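Local coordinates for nucleoside phosphorylase, putative (Trypanosoma brucei, PDB 3BJE), which acts as a homodimeric uridine phosphorylase, cleaving uridine with phosphate into uracil and ribose 1-phosphate, at residues Asp44-Gly50 / Thr140-Leu146; Ala211-Ile215 / Tyr307-Ala311. Where two conformers were deposited one is given. Residues are numbered along the deposited sequence.

Contact 1 (Asp44-Gly50 / Thr140-Leu146). With R1P (1-O-phosphono-alpha-D-ribofuranose), chain C.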
loop_
_atom_site.group_PDB
_atom_site.type_symbol
_atom_site.label_atom_id
_atom_site.label_comp_id
_atom_site.label_asym_id
_atom_site.label_seq_id
_atom_site.Cartn_x
_atom_site.Cartn_y
_atom_site.Cartn_z
ATOM N N ASP A 44 -19.254 15.427 -2.610
ATOM C CA ASP A 44 -19.642 14.262 -3.424
ATOM C C ASP A 44 -18.667 14.004 -4.569
ATOM O O ASP A 44 -18.606 12.890 -5.097
ATOM C CB ASP A 44 -21.031 14.460 -4.037
ATOM C CG ASP A 44 -22.144 14.454 -3.012
ATOM O OD1 ASP A 44 -21.926 14.035 -1.866
ATOM O OD2 ASP A 44 -23.263 14.876 -3.370
ATOM N N ARG A 45 -17.932 15.045 -4.947
ATOM C CA ARG A 45 -16.980 14.979 -6.042
ATOM C C ARG A 45 -15.565 15.037 -5.473
ATOM O O ARG A 45 -15.206 15.999 -4.798
ATOM C CB ARG A 45 -17.212 16.128 -7.025
ATOM C CG ARG A 45 -18.455 15.971 -7.880
ATOM C CD ARG A 45 -18.585 17.121 -8.869
ATOM N NE ARG A 45 -19.735 16.968 -9.764
ATOM C CZ ARG A 45 -20.997 17.213 -9.421
ATOM N NH1 ARG A 45 -21.960 17.042 -10.316
ATOM N NH2 ARG A 45 -21.310 17.621 -8.195
ATOM N N ILE A 46 -14.776 14.010 -5.771
ATOM C CA ILE A 46 -13.471 13.794 -5.158
ATOM C C ILE A 46 -12.390 13.488 -6.176
ATOM O O ILE A 46 -12.593 12.699 -7.086
ATOM C CB ILE A 46 -13.546 12.586 -4.166
ATOM C CG1 ILE A 46 -14.602 12.858 -3.087
ATOM C CG2 ILE A 46 -12.178 12.288 -3.527
ATOM C CD1 ILE A 46 -14.979 11.649 -2.196
ATOM N N ILE A 47 -11.242 14.146 -6.020
ATOM C CA ILE A 47 -10.039 13.769 -6.739
ATOM C C ILE A 47 -9.103 13.044 -5.789
ATOM O O ILE A 47 -8.830 13.555 -4.716
ATOM C CB ILE A 47 -9.299 14.977 -7.298
ATOM C CG1 ILE A 47 -10.179 15.719 -8.284
ATOM C CG2 ILE A 47 -8.023 14.516 -8.004
ATOM C CD1 ILE A 47 -9.565 16.995 -8.808
ATOM N N PHE A 48 -8.641 11.855 -6.190
ATOM C CA PHE A 48 -7.610 11.110 -5.467
ATOM C C PHE A 48 -6.259 11.412 -6.099
ATOM O O PHE A 48 -6.104 11.402 -7.329
ATOM C CB PHE A 48 -7.819 9.606 -5.586
ATOM C CG PHE A 48 -8.864 9.011 -4.689
ATOM C CD1 PHE A 48 -9.374 9.649 -3.574
ATOM C CD2 PHE A 48 -9.264 7.717 -4.948
ATOM C CE1 PHE A 48 -10.309 9.005 -2.776
ATOM C CE2 PHE A 48 -10.186 7.081 -4.155
ATOM C CZ PHE A 48 -10.709 7.725 -3.072
ATOM N N VAL A 49 -5.268 11.655 -5.262
ATOM C CA VAL A 49 -3.881 11.718 -5.708
ATOM C C VAL A 49 -3.074 10.801 -4.820
ATOM O O VAL A 49 -3.417 10.594 -3.690
ATOM C CB VAL A 49 -3.317 13.151 -5.622
ATOM C CG1 VAL A 49 -4.076 14.057 -6.599
ATOM C CG2 VAL A 49 -3.381 13.701 -4.189
ATOM N N GLY A 50 -1.988 10.227 -5.311
ATOM C CA GLY A 50 -1.200 9.367 -4.443
ATOM C C GLY A 50 -0.305 10.173 -3.517
ATOM O O GLY A 50 -0.179 9.874 -2.319
ATOM N N THR A 140 -24.428 9.865 -7.123
ATOM C CA THR A 140 -24.002 11.235 -6.845
ATOM C C THR A 140 -22.504 11.322 -6.550
ATOM O O THR A 140 -21.911 12.393 -6.669
ATOM C CB THR A 140 -24.801 11.872 -5.675
ATOM O OG1 THR A 140 -24.532 11.180 -4.444
ATOM C CG2 THR A 140 -26.305 11.856 -5.984
ATOM N N MET A 141 -21.888 10.205 -6.167
ATOM C CA MET A 141 -20.467 10.190 -5.889
ATOM C C MET A 141 -19.687 10.061 -7.185
ATOM O O MET A 141 -19.918 9.135 -7.966
ATOM C CB MET A 141 -20.126 9.026 -4.958
ATOM C CG MET A 141 -20.834 9.089 -3.599
ATOM S SD MET A 141 -20.408 10.582 -2.655
ATOM C CE MET A 141 -18.609 10.463 -2.601
ATOM N N LYS A 142 -18.760 10.991 -7.386
ATOM C CA LYS A 142 -17.873 11.004 -8.547
ATOM C C LYS A 142 -16.436 11.067 -8.014
ATOM O O LYS A 142 -16.075 12.012 -7.324
ATOM C CB LYS A 142 -18.116 12.240 -9.413
ATOM C CG LYS A 142 -19.555 12.701 -9.563
ATOM C CD LYS A 142 -20.380 11.770 -10.372
ATOM C CE LYS A 142 -21.755 12.395 -10.642
ATOM N NZ LYS A 142 -22.573 11.521 -11.516
ATOM N N ILE A 143 -15.624 10.064 -8.341
ATOM C CA ILE A 143 -14.270 9.948 -7.811
ATOM C C ILE A 143 -13.287 9.738 -8.960
ATOM O O ILE A 143 -13.420 8.778 -9.718
ATOM C CB ILE A 143 -14.170 8.766 -6.827
ATOM C CG1 ILE A 143 -15.235 8.923 -5.734
ATOM C CG2 ILE A 143 -12.743 8.639 -6.228
ATOM C CD1 ILE A 143 -15.307 7.768 -4.737
ATOM N N ILE A 144 -12.323 10.641 -9.113
ATOM C CA ILE A 144 -11.323 10.515 -10.160
ATOM C C ILE A 144 -9.918 10.569 -9.592
ATOM O O ILE A 144 -9.548 11.507 -8.917
ATOM C CB ILE A 144 -11.477 11.605 -11.247
ATOM C CG1 ILE A 144 -12.916 11.611 -11.784
ATOM C CG2 ILE A 144 -10.453 11.379 -12.422
ATOM C CD1 ILE A 144 -13.196 12.724 -12.780
ATOM N N ARG A 145 -9.139 9.546 -9.907
ATOM C CA ARG A 145 -7.719 9.538 -9.593
ATOM C C ARG A 145 -6.962 10.326 -10.641
ATOM O O ARG A 145 -7.165 10.117 -11.825
ATOM C CB ARG A 145 -7.205 8.104 -9.549
ATOM C CG ARG A 145 -5.694 7.991 -9.613
ATOM C CD ARG A 145 -5.219 6.612 -9.217
ATOM N NE ARG A 145 -3.863 6.337 -9.717
ATOM C CZ ARG A 145 -2.760 6.973 -9.317
ATOM N NH1 ARG A 145 -1.602 6.649 -9.866
ATOM N NH2 ARG A 145 -2.795 7.930 -8.375
ATOM N N LEU A 146 -6.120 11.243 -10.191
ATOM C CA LEU A 146 -5.159 11.930 -11.060
ATOM C C LEU A 146 -3.774 11.555 -10.547
ATOM O O LEU A 146 -3.360 11.979 -9.467
ATOM C CB LEU A 146 -5.348 13.452 -11.068
ATOM C CG LEU A 146 -4.266 14.251 -11.822
ATOM C CD1 LEU A 146 -4.033 13.757 -13.270
ATOM C CD2 LEU A 146 -4.587 15.735 -11.823
HETATM C C5 R1P C . 4.600 5.201 -7.223
HETATM O O5 R1P C . 5.713 6.062 -7.505
HETATM C C4 R1P C . 3.323 6.009 -7.076
HETATM O O4 R1P C . 3.133 6.902 -8.188
HETATM C C1 R1P C . 1.899 6.621 -8.857
HETATM C C2 R1P C . 1.617 5.155 -8.487
HETATM O O2 R1P C . 0.272 4.673 -8.712
HETATM C C3 R1P C . 2.090 5.123 -7.032
HETATM O O3 R1P C . 1.137 5.708 -6.129
HETATM O O1 R1P C . 0.823 7.561 -8.525
HETATM P P R1P C . 0.899 8.925 -7.660
HETATM O O1P R1P C . 1.272 8.343 -6.289
HETATM O O2P R1P C . -0.514 9.478 -7.728
HETATM O O3P R1P C . 1.969 9.815 -8.204
HETATM O O HOH W 1 -23.945 12.196 -1.838
#
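Strands 45-49 and 142-146 run parallel, their axes 4.5 Å apart at closest approach and 23° askew. The backbone hydrogen bonds run between even-numbered residues of both segments: Lys142 N to Asp44 O (3.0 Å), Ile46 N to Lys142 O (2.8 Å), Ile144 N to Ile46 O (2.9 Å), Phe48 N to Ile144 O (2.9 Å) and Leu146 N to Phe48 O (2.9 Å). On one face, Ile143 CG2 sits 3.8 Å from the centroid of the Phe48 ring, a CH-pi contact, and helix 97-112 covers both; Ile47 and Ile144 face helix 329-348. At the N-terminal ends, water 1 donates to Asp44 OD1 (2.7 Å) and Thr140 OG1 (2.9 Å); Asp44 also pairs with Lys111, and Thr140 OG1 with Asp137 O. At the C-terminal ends, Gly50 N (2.9 Å) and Arg145 NH2 (2.8 Å) both donate to R1P O2P, while Arg145 NH1 reaches R1P O1 (2.9 Å). Arg145 is also salt-bridged to Glu292 and Glu294. A CB on Gly50 would clash with the phosphate, so this pair ends in a close-fitting phosphate site.

Contact 2 (Ala211-Ile215 / Tyr307-Ala311)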
loop_
_atom_site.group_PDB
_atom_site.type_symbol
_atom_site.label_atom_id
_atom_site.label_comp_id
_atom_site.label_asym_id
_atom_site.label_seq_id
_atom_site.Cartn_x
_atom_site.Cartn_y
_atom_site.Cartn_z
ATOM N N ALA A 211 -13.585 1.705 -15.344
ATOM C CA ALA A 211 -14.039 3.047 -14.969
ATOM C C ALA A 211 -15.465 3.233 -15.462
ATOM O O ALA A 211 -15.861 2.676 -16.497
ATOM C CB ALA A 211 -13.130 4.107 -15.586
ATOM N N HIS A 212 -16.233 4.031 -14.731
ATOM C CA HIS A 212 -17.605 4.325 -15.138
ATOM C C HIS A 212 -17.543 5.088 -16.444
ATOM O O HIS A 212 -16.744 6.026 -16.568
ATOM C CB HIS A 212 -18.319 5.152 -14.071
ATOM C CG HIS A 212 -19.795 5.235 -14.279
ATOM N ND1 HIS A 212 -20.369 6.029 -15.247
ATOM C CD2 HIS A 212 -20.816 4.601 -13.657
ATOM C CE1 HIS A 212 -21.681 5.890 -15.207
ATOM N NE2 HIS A 212 -21.977 5.024 -14.254
ATOM N N PRO A 213 -18.368 4.690 -17.444
ATOM C CA PRO A 213 -18.343 5.340 -18.754
ATOM C C PRO A 213 -18.527 6.849 -18.697
ATOM O O PRO A 213 -17.929 7.571 -19.495
ATOM C CB PRO A 213 -19.512 4.677 -19.492
ATOM C CG PRO A 213 -19.642 3.331 -18.849
ATOM C CD PRO A 213 -19.321 3.566 -17.409
ATOM N N ASN A 214 -19.334 7.319 -17.750
ATOM C CA ASN A 214 -19.556 8.755 -17.581
ATOM C C ASN A 214 -18.280 9.483 -17.171
ATOM O O ASN A 214 -18.029 10.609 -17.597
ATOM C CB ASN A 214 -20.649 9.006 -16.542
ATOM C CG ASN A 214 -21.017 10.466 -16.427
ATOM O OD1 ASN A 214 -21.238 11.144 -17.431
ATOM N ND2 ASN A 214 -21.102 10.961 -15.192
ATOM N N ILE A 215 -17.465 8.825 -16.351
ATOM C CA ILE A 215 -16.202 9.407 -15.926
ATOM C C ILE A 215 -15.204 9.432 -17.088
ATOM O O ILE A 215 -14.595 10.467 -17.350
ATOM C CB ILE A 215 -15.618 8.655 -14.740
ATOM C CG1 ILE A 215 -16.553 8.790 -13.524
ATOM C CG2 ILE A 215 -14.216 9.163 -14.413
ATOM C CD1 ILE A 215 -16.665 10.218 -12.969
ATOM N N TYR A 307 -20.706 3.973 -6.802
ATOM C CA TYR A 307 -20.129 5.290 -7.004
ATOM C C TYR A 307 -19.450 5.320 -8.370
ATOM O O TYR A 307 -18.872 4.312 -8.791
ATOM C CB TYR A 307 -19.077 5.597 -5.940
ATOM C CG TYR A 307 -19.535 5.595 -4.486
ATOM C CD1 TYR A 307 -20.882 5.514 -4.137
ATOM C CD2 TYR A 307 -18.613 5.721 -3.455
ATOM C CE1 TYR A 307 -21.286 5.538 -2.805
ATOM C CE2 TYR A 307 -19.009 5.728 -2.103
ATOM C CZ TYR A 307 -20.345 5.632 -1.785
ATOM O OH TYR A 307 -20.757 5.651 -0.458
ATOM N N GLN A 308 -19.509 6.456 -9.057
ATOM C CA GLN A 308 -18.886 6.605 -10.368
ATOM C C GLN A 308 -17.424 6.941 -10.169
ATOM O O GLN A 308 -17.106 7.934 -9.509
ATOM C CB GLN A 308 -19.554 7.719 -11.155
ATOM C CG GLN A 308 -21.059 7.552 -11.275
ATOM C CD GLN A 308 -21.651 8.433 -12.367
ATOM O OE1 GLN A 308 -20.994 9.345 -12.874
ATOM N NE2 GLN A 308 -22.883 8.133 -12.754
ATOM N N ALA A 309 -16.532 6.123 -10.727
ATOM C CA ALA A 309 -15.107 6.333 -10.541
ATOM C C ALA A 309 -14.330 6.119 -11.830
ATOM O O ALA A 309 -14.778 5.428 -12.748
ATOM C CB ALA A 309 -14.563 5.435 -9.431
ATOM N N GLY A 310 -13.142 6.713 -11.865
ATOM C CA GLY A 310 -12.180 6.463 -12.925
ATOM C C GLY A 310 -10.816 7.026 -12.583
ATOM O O GLY A 310 -10.540 7.390 -11.450
ATOM N N ALA A 311 -9.952 7.118 -13.581
ATOM C CA ALA A 311 -8.564 7.484 -13.327
ATOM C C ALA A 311 -7.921 8.008 -14.597
ATOM O O ALA A 311 -8.286 7.610 -15.713
ATOM C CB ALA A 311 -7.779 6.254 -12.815
HETATM O O HOH W 2 -24.384 5.592 -12.060
#
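Two hydrogen bonds join the start of helix 213-228 to strand 308-311. The backbone one runs from His212 N to Ala309 O (2.8 Å); the side-chain one runs from Asn214 ND2 to Gln308 OE1 (2.8 Å). Asn214 ND2 also donates to the C-terminal carboxylate of Ala349 (atom O), and Gln308 OE1 takes a second, weak hydrogen bond from Lys142, so the two amide groups belong to a wider polar cluster. Within 211-215, His212 is the N-cap: its ND1 accepts from Asn214 N (3.0 Å), and ND1 therefore carries no proton. The imidazole lies against the Gln308 side chain, with Gln308 CG 3.9 Å from the ring centroid and 15° off its normal, a CH-pi contact, and Gln308 NE2 over the same ring, 3.5 Å from His212 CE1. Water 2 accepts from Gln308 NE2 (3.0 Å) and makes a weak hydrogen bond with His212 NE2 (3.3 Å). The apolar part is tight packing on a glycine: Ile215 CG2 and Ala211 CB each approach Gly310 CA to 3.7 Å, and Ile215 CG1 lies 4.0 Å from Gln308 CB. A CB on Gly310 would fall 2.6 Å from Ile215 CG2, a clash. Ala309 points away, onto helix 295-305. Ala211, just after strand 207-210, is backbone-bonded to Arg165. The contact is thus structural packing away from the ligand and calcium sites: a capped helix start is held to the central sheet by directed polar bonds and by close approach to a bare glycine backbone.

Overall arrangement
Both segments of contact 1 precede those of contact 2 in the sequence, and the contact centres lie 9 Å apart in the central mixed sheet of the phosphorylase superfamily fold. Strand 142-151 is shared by both neighbours: strand 45-49 pairs with it in parallel on one edge and strand 308-318 on the other. The two contacts touch through two probable backbone hydrogen bonds. One joins Gln308 N to Met141 O (2.9 Å). The other joins Ile143 N to Gln308 O (2.8 Å). Met141 CB also packs on Tyr307 CG (3.5 Å). Contact 1 ends in the ribose 1-phosphate pocket, whereas the CA of Gly310 is about 13 Å from the nearest atom of that ligand, so the sheet joins a substrate-binding end to a helix attachment away from the ligand and calcium sites.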